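Local coordinates for protein flavin-dependent thymidylate synthase (Thermus thermophilus, PDB 6J61) that probably catalyses, as a FAD-dependent homotetramer, the reductive methylation of dUMP to dTMP with methylenetetrahydrofolate as methyl donor and NADPH as reductant, at residues P187-Q190 against W191-Q195. Sequence-based numbering, arbitrary orientation.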
# COMPACT_ATOMS: atom_id res chain seq x y z
N PRO A 187 1.88 -25.42 4.54
CA PRO A 187 1.11 -26.57 4.04
C PRO A 187 -0.38 -26.30 3.85
O PRO A 187 -1.10 -27.13 3.30
CB PRO A 187 1.39 -27.67 5.06
CG PRO A 187 1.70 -26.91 6.33
CD PRO A 187 2.52 -25.74 5.83
N GLU A 188 -0.85 -25.13 4.28
CA GLU A 188 -2.25 -24.78 4.13
C GLU A 188 -2.52 -24.17 2.74
O GLU A 188 -3.66 -24.11 2.28
CB GLU A 188 -2.68 -23.78 5.20
CG GLU A 188 -2.52 -24.25 6.62
CD GLU A 188 -1.07 -24.27 7.07
OE1 GLU A 188 -0.31 -25.16 6.64
OE2 GLU A 188 -0.69 -23.38 7.86
N ALA A 189 -1.46 -23.71 2.09
CA ALA A 189 -1.57 -23.10 0.77
C ALA A 189 -1.85 -24.22 -0.22
O ALA A 189 -1.42 -25.35 0.01
CB ALA A 189 -0.26 -22.38 0.41
N GLN A 190 -2.57 -23.94 -1.30
CA GLN A 190 -2.85 -25.01 -2.26
C GLN A 190 -1.54 -25.51 -2.88
O GLN A 190 -0.65 -24.72 -3.19
CB GLN A 190 -3.80 -24.52 -3.36
CG GLN A 190 -4.47 -25.66 -4.12
CD GLN A 190 -5.62 -25.22 -5.03
OE1 GLN A 190 -6.46 -24.39 -4.66
NE2 GLN A 190 -5.66 -25.79 -6.23
N TRP A 191 -1.44 -26.82 -3.04
CA TRP A 191 -0.25 -27.45 -3.60
C TRP A 191 0.35 -26.75 -4.83
O TRP A 191 1.56 -26.52 -4.88
CB TRP A 191 -0.54 -28.92 -3.97
CG TRP A 191 0.68 -29.70 -4.40
CD1 TRP A 191 1.56 -30.34 -3.59
CD2 TRP A 191 1.18 -29.85 -5.74
NE1 TRP A 191 2.59 -30.89 -4.33
CE2 TRP A 191 2.38 -30.60 -5.66
CE3 TRP A 191 0.74 -29.43 -7.00
CZ2 TRP A 191 3.13 -30.94 -6.78
CZ3 TRP A 191 1.50 -29.77 -8.12
CH2 TRP A 191 2.68 -30.52 -8.00
N GLU A 192 -0.48 -26.42 -5.81
CA GLU A 192 0.03 -25.78 -7.02
C GLU A 192 0.88 -24.55 -6.71
O GLU A 192 2.04 -24.46 -7.13
CB GLU A 192 -1.11 -25.36 -7.96
CG GLU A 192 -1.78 -26.49 -8.74
CD GLU A 192 -2.35 -27.56 -7.84
OE1 GLU A 192 -2.85 -27.24 -6.74
OE2 GLU A 192 -2.30 -28.74 -8.23
N ILE A 193 0.32 -23.62 -5.96
CA ILE A 193 1.05 -22.41 -5.66
C ILE A 193 2.23 -22.69 -4.72
O ILE A 193 3.24 -21.98 -4.76
CB ILE A 193 0.11 -21.30 -5.12
CG1 ILE A 193 0.86 -19.96 -5.13
CG2 ILE A 193 -0.38 -21.65 -3.72
CD1 ILE A 193 -0.03 -18.75 -5.07
N ARG A 194 2.13 -23.73 -3.89
CA ARG A 194 3.25 -24.04 -3.01
C ARG A 194 4.48 -24.30 -3.87
O ARG A 194 5.57 -23.81 -3.58
CB ARG A 194 2.97 -25.27 -2.15
CG ARG A 194 1.85 -25.11 -1.16
CD ARG A 194 2.25 -25.67 0.20
NE ARG A 194 2.59 -27.08 0.15
CZ ARG A 194 1.70 -28.04 -0.05
NH1 ARG A 194 0.42 -27.74 -0.21
NH2 ARG A 194 2.09 -29.31 -0.08
N GLN A 195 4.30 -25.09 -4.93
CA GLN A 195 5.39 -25.44 -5.84
C GLN A 195 6.00 -24.19 -6.44
O GLN A 195 7.21 -24.11 -6.59
CB GLN A 195 4.89 -26.38 -6.95
CG GLN A 195 4.17 -27.64 -6.45
CD GLN A 195 4.76 -28.18 -5.14
OE1 GLN A 195 5.95 -28.50 -5.07
NE2 GLN A 195 3.93 -28.28 -4.11
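Arg194 folds back over the chain entering its helix, and its NH1 donates to the backbone O of Ala189 at 3.0 Å, with the oxygen at the edge of the guanidinium, close to its plane. CA of Pro187 lies over one face of the same group. With CG anti to the carbonyl carbon (chi1 -65°), the arginine sets CG 3.8 Å from CB of Ala189, which also meets CG2 of Ile193; bends at chi2 and chi3 then bring the guanidinium back to the loop. An alanine in place of Arg194 would probably leave the Ala189 carbonyl without this donor and the loop at Pro187-Ala189 less firmly tied to the helix. At the N-cap, O of Gln190 accepts from N of Arg194 (3.0 Å), opening the helical hydrogen-bond ladder. The extended Gln190 side chain sends NE2 to OE1 of Glu192 at 3.2 Å, meeting it from above the carboxylate plane. Outward from here, OE1 of Gln190 is hydrogen-bonded to Arg157 of the second subunit, and OE2 of Glu192 forms a salt bridge with Arg109. Ile193 packs near Gln79 and Arg184, predicted dUMP-binding residues; the arrangement is a helix N-terminus at the subunit interface, beside the probable ThyX nucleotide site.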